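Side-chain contacts in alpha-glucosidase ([Eubacterium] rectale, PDB 6PNR), which hydrolyses alpha-glycosidic bonds as a family 31 glycoside hydrolase, here a sulfoquinovosidase that probably releases sulfoquinovose from sulfolipid-derived glycosides: residues A511-F516 with Y591-G596; Q618-H623 with G627-G632; G633-S638 with P645-K650. All coordinates share one frame; numbering follows the deposited sequence.

The three contacts follow one another along the chain, and all reach the six-stranded antiparallel sheet that holds strands 593-595, 646-649, 621-623 and 629-630. Contact 1 joins that sheet to helix 504-514, which lies in the family 31 TIM-barrel range. Contact 2 is the hairpin at the far edge of the sheet. Contact 3 sets strand 633-638 against strand 646-649. The centres of contacts 2 and 3 are about 6 Å apart, and their strands 621-623 and 646-649 are sheet neighbours. Contact 1 lies about 17 Å from contact 2 and 13 Å from contact 3, centre to centre. Together they run from the barrel side outward through the C-terminal domain.

Contact 1. Residues A511-F516 with Y591-G596; sequences AEMAMF and YEYLFG. With SO4 (sulfate ion), chain D.
The backbones of Phe-516 and Phe-595 come closest here, with CA atoms 6.9 Å apart, where the C-terminal part of segment 511-516 faces strand 593-595. This is a domain interface between the family 31 TIM-barrel region and the antiparallel sheet of the C-terminal domain. The carbonyl of Phe-516 is the centre of the contact. Tyr-593 OH donates a hydrogen bond to Phe-516 O at 2.9 Å. The hydroxyl sits above the carbonyl plane, 46° out of it. The same hydroxyl lies 3.5 Å from Phe-516 CB. Tyr-593 holds CG between its backbone N and carbonyl carbon (chi1 61°), and its ring reaches across to the carbonyl of Phe-516. Phe-516 O also lies over one face of the Phe-595 ring, 3.3 Å above the plane and toward the rim. The two phenylalanine side chains cross at about a right angle. Met-513 touches the tyrosine hydroxyl more loosely, with CG 4.3 Å from Tyr-593 OH. Leu-554 of helix 538-568 and Ile-601 of strand 599-601 also pack on Phe-516. At the start of segment 591-596 a sulfate ion, probably from the crystallisation liquor, accepts hydrogen bonds from Tyr-591 N and Gln-590 N. Phe-595 CD2 comes to the edge of the Phe-516 ring, near its plane, 4.1 Å from Phe-516 CD1.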
# COMPACT_ATOMS: atom_id res chain seq x y z
N ALA A 511 7.50 -29.13 -16.57
CA ALA A 511 7.89 -30.52 -16.41
C ALA A 511 9.38 -30.73 -16.67
O ALA A 511 10.02 -31.57 -16.01
CB ALA A 511 7.04 -31.40 -17.34
N GLU A 512 9.97 -29.97 -17.60
CA GLU A 512 11.38 -30.16 -17.92
C GLU A 512 12.30 -29.57 -16.85
O GLU A 512 13.49 -29.93 -16.80
CB GLU A 512 11.71 -29.55 -19.30
CG GLU A 512 11.95 -28.05 -19.33
CD GLU A 512 12.06 -27.49 -20.75
OE1 GLU A 512 11.33 -27.96 -21.65
OE2 GLU A 512 12.88 -26.57 -20.97
N MET A 513 11.77 -28.70 -15.98
CA MET A 513 12.48 -28.33 -14.76
C MET A 513 12.29 -29.40 -13.68
O MET A 513 13.26 -29.80 -13.02
CB MET A 513 11.97 -26.98 -14.24
CG MET A 513 12.36 -26.71 -12.78
SD MET A 513 11.93 -25.06 -12.18
CE MET A 513 10.15 -25.23 -11.98
N ALA A 514 11.05 -29.88 -13.53
CA ALA A 514 10.71 -30.80 -12.46
C ALA A 514 11.49 -32.11 -12.55
O ALA A 514 11.74 -32.75 -11.52
CB ALA A 514 9.21 -31.08 -12.48
N MET A 515 11.90 -32.53 -13.76
CA MET A 515 12.67 -33.76 -13.84
C MET A 515 14.05 -33.62 -13.22
O MET A 515 14.69 -34.64 -12.97
CB MET A 515 12.78 -34.25 -15.28
CG MET A 515 13.53 -33.33 -16.23
SD MET A 515 13.43 -33.96 -17.93
CE MET A 515 14.52 -32.83 -18.80
N PHE A 516 14.51 -32.40 -12.95
CA PHE A 516 15.73 -32.18 -12.18
C PHE A 516 15.41 -31.75 -10.75
O PHE A 516 16.03 -30.83 -10.22
CB PHE A 516 16.62 -31.14 -12.85
CG PHE A 516 17.08 -31.53 -14.23
CD1 PHE A 516 18.14 -32.43 -14.40
CD2 PHE A 516 16.47 -31.00 -15.35
CE1 PHE A 516 18.57 -32.79 -15.66
CE2 PHE A 516 16.89 -31.36 -16.63
CZ PHE A 516 17.94 -32.26 -16.78
N TYR A 591 17.88 -17.83 -10.30
CA TYR A 591 17.11 -18.67 -11.22
C TYR A 591 17.98 -19.73 -11.90
O TYR A 591 17.54 -20.35 -12.88
CB TYR A 591 16.37 -17.79 -12.24
CG TYR A 591 15.40 -16.82 -11.57
CD1 TYR A 591 14.36 -17.28 -10.77
CD2 TYR A 591 15.53 -15.45 -11.74
CE1 TYR A 591 13.47 -16.40 -10.16
CE2 TYR A 591 14.64 -14.56 -11.14
CZ TYR A 591 13.62 -15.04 -10.36
OH TYR A 591 12.77 -14.15 -9.75
N GLU A 592 19.18 -19.96 -11.40
CA GLU A 592 19.92 -21.19 -11.65
C GLU A 592 20.19 -21.87 -10.32
O GLU A 592 20.29 -21.21 -9.28
CB GLU A 592 21.27 -20.92 -12.37
CG GLU A 592 21.20 -19.86 -13.46
CD GLU A 592 22.51 -19.70 -14.20
OE1 GLU A 592 23.56 -20.07 -13.63
OE2 GLU A 592 22.49 -19.20 -15.35
N TYR A 593 20.32 -23.20 -10.35
CA TYR A 593 20.70 -23.95 -9.16
C TYR A 593 21.61 -25.11 -9.54
O TYR A 593 21.57 -25.61 -10.66
CB TYR A 593 19.46 -24.49 -8.40
CG TYR A 593 18.57 -25.45 -9.16
CD1 TYR A 593 17.50 -24.98 -9.94
CD2 TYR A 593 18.75 -26.82 -9.08
CE1 TYR A 593 16.66 -25.86 -10.63
CE2 TYR A 593 17.93 -27.71 -9.77
CZ TYR A 593 16.88 -27.23 -10.54
OH TYR A 593 16.07 -28.12 -11.21
N LEU A 594 22.46 -25.51 -8.58
CA LEU A 594 23.21 -26.75 -8.71
C LEU A 594 22.33 -27.90 -8.24
O LEU A 594 21.81 -27.86 -7.12
CB LEU A 594 24.52 -26.70 -7.90
CG LEU A 594 25.44 -25.51 -8.23
CD1 LEU A 594 26.68 -25.44 -7.32
CD2 LEU A 594 25.84 -25.55 -9.69
N PHE A 595 22.11 -28.88 -9.11
CA PHE A 595 21.35 -30.09 -8.80
C PHE A 595 22.38 -31.08 -8.26
O PHE A 595 22.99 -31.83 -9.01
CB PHE A 595 20.63 -30.60 -10.04
CG PHE A 595 19.80 -31.84 -9.83
CD1 PHE A 595 18.88 -31.92 -8.79
CD2 PHE A 595 19.89 -32.90 -10.72
CE1 PHE A 595 18.09 -33.05 -8.62
CE2 PHE A 595 19.10 -34.03 -10.56
CZ PHE A 595 18.21 -34.11 -9.50
N GLY A 596 22.60 -31.04 -6.96
CA GLY A 596 23.78 -31.67 -6.38
C GLY A 596 25.05 -30.92 -6.78
O GLY A 596 25.01 -29.81 -7.29
S SO4 D . 19.38 -14.61 -12.13
O1 SO4 D . 19.21 -14.30 -10.71
O2 SO4 D . 20.65 -14.03 -12.59
O3 SO4 D . 18.29 -14.01 -12.91
O4 SO4 D . 19.41 -16.07 -12.34

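Contact 2. Residues Q618-H623 with G627-G632; sequences QDEWVH and GEEYHG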
# COMPACT_ATOMS: atom_id res chain seq x y z
N GLN A 618 33.31 -21.06 -13.03
CA GLN A 618 34.55 -21.62 -13.58
C GLN A 618 34.72 -23.08 -13.22
O GLN A 618 34.97 -23.42 -12.06
CB GLN A 618 35.77 -20.83 -13.08
CG GLN A 618 35.84 -19.40 -13.57
CD GLN A 618 36.11 -19.30 -15.07
OE1 GLN A 618 36.99 -19.99 -15.60
NE2 GLN A 618 35.36 -18.44 -15.75
N ASP A 619 34.60 -23.96 -14.21
CA ASP A 619 34.70 -25.40 -14.00
C ASP A 619 34.63 -26.04 -15.38
O ASP A 619 34.40 -25.35 -16.38
CB ASP A 619 33.59 -25.92 -13.09
CG ASP A 619 34.00 -27.14 -12.30
OD1 ASP A 619 34.83 -27.92 -12.81
OD2 ASP A 619 33.48 -27.33 -11.18
N GLU A 620 34.81 -27.36 -15.43
CA GLU A 620 34.72 -28.10 -16.68
C GLU A 620 33.30 -28.64 -16.84
O GLU A 620 32.93 -29.62 -16.20
CB GLU A 620 35.75 -29.23 -16.71
CG GLU A 620 37.15 -28.70 -16.82
CD GLU A 620 37.34 -27.88 -18.07
OE1 GLU A 620 37.43 -28.50 -19.17
OE2 GLU A 620 37.37 -26.63 -17.98
N TRP A 621 32.52 -28.01 -17.72
CA TRP A 621 31.10 -28.30 -17.86
C TRP A 621 30.81 -28.93 -19.22
O TRP A 621 31.46 -28.62 -20.22
CB TRP A 621 30.26 -27.03 -17.73
CG TRP A 621 30.29 -26.36 -16.40
CD1 TRP A 621 30.95 -25.20 -16.08
CD2 TRP A 621 29.61 -26.77 -15.20
NE1 TRP A 621 30.73 -24.88 -14.76
CE2 TRP A 621 29.90 -25.82 -14.20
CE3 TRP A 621 28.77 -27.85 -14.89
CZ2 TRP A 621 29.40 -25.92 -12.90
CZ3 TRP A 621 28.28 -27.96 -13.58
CH2 TRP A 621 28.59 -26.99 -12.61
N VAL A 622 29.81 -29.81 -19.23
CA VAL A 622 29.32 -30.45 -20.44
C VAL A 622 27.82 -30.18 -20.54
O VAL A 622 27.07 -30.55 -19.63
CB VAL A 622 29.58 -31.97 -20.45
CG1 VAL A 622 29.10 -32.57 -21.77
CG2 VAL A 622 31.07 -32.28 -20.21
N HIS A 623 27.39 -29.55 -21.63
CA HIS A 623 25.97 -29.37 -21.89
C HIS A 623 25.30 -30.73 -22.10
O HIS A 623 25.76 -31.53 -22.92
CB HIS A 623 25.76 -28.47 -23.10
CG HIS A 623 24.32 -28.17 -23.39
ND1 HIS A 623 23.69 -28.57 -24.54
CD2 HIS A 623 23.39 -27.49 -22.67
CE1 HIS A 623 22.44 -28.15 -24.52
NE2 HIS A 623 22.23 -27.50 -23.40
N GLY A 627 26.58 -32.37 -25.49
CA GLY A 627 27.94 -32.79 -25.20
C GLY A 627 28.98 -31.70 -25.33
O GLY A 627 30.15 -31.95 -25.04
N GLU A 628 28.59 -30.50 -25.76
CA GLU A 628 29.54 -29.41 -25.90
C GLU A 628 30.11 -29.00 -24.55
O GLU A 628 29.40 -28.96 -23.54
CB GLU A 628 28.87 -28.21 -26.57
CG GLU A 628 29.84 -27.10 -26.92
CD GLU A 628 29.22 -26.06 -27.84
OE1 GLU A 628 28.00 -26.14 -28.09
OE2 GLU A 628 29.97 -25.17 -28.32
N GLU A 629 31.41 -28.69 -24.53
CA GLU A 629 32.13 -28.36 -23.31
C GLU A 629 32.21 -26.85 -23.12
O GLU A 629 32.36 -26.09 -24.08
CB GLU A 629 33.55 -28.95 -23.35
CG GLU A 629 33.57 -30.43 -23.62
CD GLU A 629 34.91 -31.05 -23.29
OE1 GLU A 629 35.86 -30.30 -22.96
OE2 GLU A 629 35.01 -32.30 -23.35
N TYR A 630 32.11 -26.43 -21.86
CA TYR A 630 32.22 -25.03 -21.50
C TYR A 630 33.06 -24.93 -20.24
O TYR A 630 33.05 -25.84 -19.41
CB TYR A 630 30.85 -24.39 -21.26
CG TYR A 630 29.93 -24.42 -22.45
CD1 TYR A 630 29.92 -23.39 -23.37
CD2 TYR A 630 29.05 -25.48 -22.65
CE1 TYR A 630 29.07 -23.40 -24.45
CE2 TYR A 630 28.20 -25.51 -23.74
CZ TYR A 630 28.22 -24.46 -24.63
OH TYR A 630 27.38 -24.45 -25.72
N HIS A 631 33.78 -23.82 -20.10
CA HIS A 631 34.75 -23.69 -19.03
C HIS A 631 34.42 -22.58 -18.04
O HIS A 631 35.22 -22.32 -17.14
CB HIS A 631 36.15 -23.49 -19.61
CG HIS A 631 36.49 -24.48 -20.69
ND1 HIS A 631 37.03 -25.72 -20.43
CD2 HIS A 631 36.34 -24.41 -22.04
CE1 HIS A 631 37.21 -26.37 -21.57
NE2 HIS A 631 36.80 -25.60 -22.56
N GLY A 632 33.27 -21.93 -18.18
CA GLY A 632 32.88 -20.87 -17.26
C GLY A 632 32.55 -19.58 -17.99
O GLY A 632 33.07 -19.30 -19.07
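Glu-620 and His-631 both place CG anti to the carbonyl carbon (chi1 -69° and -48°), and a bend at chi2 of Glu-620 curls its carboxylate back to the imidazole. His-631 ND1 donates to Glu-620 OE2 at 2.6 Å. The bond is nearly straight, 171° at the hydrogen. It uses the syn lone pair of OE2 and lies in the ring plane. The carboxylate and the ring are nearly coplanar. The pair links the two arms of an antiparallel beta hairpin at the edge of the C-terminal sheet. Trp-621 and Tyr-630 form its hydrogen-bonded pair: Trp-621 N to Tyr-630 O and Tyr-630 N to Trp-621 O are both 2.8 Å. Val-622 and Glu-629 are the adjoining non-hydrogen-bonded pair. Toward the turn, His-623 N bonds Glu-628 O, and Gly-627 N bonds His-623 O, each at 2.8 Å. Val-622 CG1 rests 3.5 Å from Gly-627 O. On the face of Trp-621 and Tyr-630, His-623 CB meets the edge of the tyrosine ring, 3.9 Å from CE2. The indole NE1 of Trp-621 is taken by Pro-617 O, and His-623 ND1 by Thr-626 OG1. Glu-620 OE1 lies 4.5 Å from Glu-629 OE1, but Glu-629 OE2 has a salt bridge to Lys-650. The lysine probably eases the repulsion between the two glutamates, while the short, in-plane bond to Glu-620 probably limits the rotation of the His-631 ring and would tend to raise its basicity.

Contact 3. Residues G633-S638 with P645-K650; sequences GEITVS and PAFYRK
The Phe-647 ring meets Val-637 at its edge: CG1 of the valine lies near the ring plane, 3.7 Å from Phe-647 CZ. Ile-635 reaches the same end of the ring, its CD1 3.7 Å from Phe-647 CE2, on an oblique approach. The His-623 ring also meets the phenylalanine, its plane tilted about 55° to it. The two aliphatic side chains and the ring come from opposite directions, and the interaction is purely apolar. The two methyls share the CE2-CZ side of the ring. Val-637 CG1 is also 3.9 Å from CE2, and Ile-635 CD1 is 3.9 Å from CZ. Both CE2 and CZ therefore touch both aliphatic residues.

Ile-635 sets CG1 between its backbone N and carbonyl carbon (chi1 71°). The chain is then extended at chi2, which carries CD1 out to the ring. In Val-637 the two methyls divide the work. CG1 takes the phenylalanine, and CG2 faces Pro-645, 4.3 Å from its CB. Pro-645 thus adds a second, looser apolar touch to Val-637. The backbones stay well apart, with the CA atoms of Val-637 and Pro-645, the closest pair, separated by 7.1 Å.

Neighbouring side chains extend the packing. Tyr-630 of the neighbouring hairpin touches Ile-635, Val-637 and Phe-647. From strand 611-616, Leu-616 packs on Ile-635 and Val-614 on Phe-647. Strand 633-638 pairs with 611-616 in a two-stranded antiparallel sheet, whereas strand 646-649 belongs to the larger sheet of the domain. Side chains filling the space between two sheets in this way are typical of a beta-sandwich-like arrangement, here in the family 31 C-terminal domain.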
# COMPACT_ATOMS: atom_id res chain seq x y z
N GLY A 633 31.66 -18.79 -17.38
CA GLY A 633 31.26 -17.49 -17.90
C GLY A 633 29.85 -17.52 -18.47
O GLY A 633 29.12 -18.51 -18.37
N GLU A 634 29.47 -16.40 -19.07
CA GLU A 634 28.16 -16.28 -19.70
C GLU A 634 28.16 -16.97 -21.06
O GLU A 634 29.04 -16.73 -21.89
CB GLU A 634 27.77 -14.80 -19.83
CG GLU A 634 26.31 -14.58 -20.26
CD GLU A 634 25.88 -13.11 -20.21
OE1 GLU A 634 26.74 -12.24 -19.93
OE2 GLU A 634 24.68 -12.84 -20.45
N ILE A 635 27.17 -17.84 -21.28
CA ILE A 635 26.96 -18.51 -22.56
C ILE A 635 25.48 -18.45 -22.93
O ILE A 635 24.63 -18.03 -22.14
CB ILE A 635 27.44 -19.98 -22.54
CG1 ILE A 635 26.51 -20.85 -21.69
CG2 ILE A 635 28.86 -20.09 -22.02
CD1 ILE A 635 27.00 -22.30 -21.57
N THR A 636 25.19 -18.87 -24.16
CA THR A 636 23.83 -19.03 -24.67
C THR A 636 23.76 -20.38 -25.37
O THR A 636 24.59 -20.67 -26.23
CB THR A 636 23.44 -17.91 -25.65
OG1 THR A 636 23.25 -16.68 -24.94
CG2 THR A 636 22.15 -18.26 -26.38
N VAL A 637 22.77 -21.20 -25.00
CA VAL A 637 22.63 -22.53 -25.55
C VAL A 637 21.27 -22.65 -26.22
O VAL A 637 20.31 -21.96 -25.86
CB VAL A 637 22.79 -23.63 -24.47
CG1 VAL A 637 24.19 -23.57 -23.86
CG2 VAL A 637 21.71 -23.48 -23.40
N SER A 638 21.18 -23.54 -27.21
CA SER A 638 19.88 -23.89 -27.74
C SER A 638 19.04 -24.50 -26.63
O SER A 638 19.54 -25.30 -25.82
CB SER A 638 20.00 -24.87 -28.91
OG SER A 638 18.72 -25.20 -29.40
N PRO A 645 18.12 -26.14 -20.15
CA PRO A 645 19.53 -25.74 -20.04
C PRO A 645 20.19 -26.41 -18.85
O PRO A 645 20.10 -25.92 -17.72
CB PRO A 645 19.44 -24.22 -19.88
CG PRO A 645 18.15 -23.86 -20.55
CD PRO A 645 17.23 -24.98 -20.13
N ALA A 646 20.83 -27.56 -19.08
CA ALA A 646 21.38 -28.38 -18.02
C ALA A 646 22.79 -28.79 -18.38
O ALA A 646 23.07 -29.15 -19.53
CB ALA A 646 20.52 -29.62 -17.78
N PHE A 647 23.68 -28.74 -17.40
CA PHE A 647 25.10 -29.00 -17.59
C PHE A 647 25.57 -29.89 -16.45
O PHE A 647 25.05 -29.81 -15.33
CB PHE A 647 25.91 -27.69 -17.61
CG PHE A 647 25.37 -26.67 -18.58
CD1 PHE A 647 24.23 -25.93 -18.26
CD2 PHE A 647 25.98 -26.45 -19.80
CE1 PHE A 647 23.70 -25.01 -19.14
CE2 PHE A 647 25.47 -25.51 -20.69
CZ PHE A 647 24.32 -24.79 -20.36
N TYR A 648 26.55 -30.75 -16.73
CA TYR A 648 27.17 -31.55 -15.69
C TYR A 648 28.69 -31.36 -15.71
O TYR A 648 29.27 -31.01 -16.74
CB TYR A 648 26.81 -33.05 -15.79
CG TYR A 648 27.28 -33.75 -17.04
CD1 TYR A 648 28.52 -34.39 -17.09
CD2 TYR A 648 26.47 -33.82 -18.16
CE1 TYR A 648 28.94 -35.05 -18.25
CE2 TYR A 648 26.87 -34.46 -19.30
CZ TYR A 648 28.10 -35.08 -19.35
OH TYR A 648 28.47 -35.72 -20.51
N ARG A 649 29.30 -31.58 -14.55
CA ARG A 649 30.75 -31.53 -14.43
C ARG A 649 31.39 -32.66 -15.22
O ARG A 649 31.01 -33.83 -15.06
CB ARG A 649 31.16 -31.62 -12.96
CG ARG A 649 30.74 -30.43 -12.12
CD ARG A 649 31.21 -30.60 -10.67
NE ARG A 649 32.61 -30.99 -10.60
CZ ARG A 649 33.04 -32.19 -10.19
NH1 ARG A 649 32.17 -33.12 -9.78
NH2 ARG A 649 34.34 -32.45 -10.18
N LYS A 650 32.37 -32.32 -16.06
CA LYS A 650 33.01 -33.33 -16.91
C LYS A 650 33.57 -34.49 -16.10
O LYS A 650 33.49 -35.65 -16.52
CB LYS A 650 34.13 -32.69 -17.74
CG LYS A 650 34.88 -33.68 -18.63
CD LYS A 650 35.90 -32.95 -19.50
CE LYS A 650 36.50 -33.87 -20.56
NZ LYS A 650 37.41 -33.13 -21.49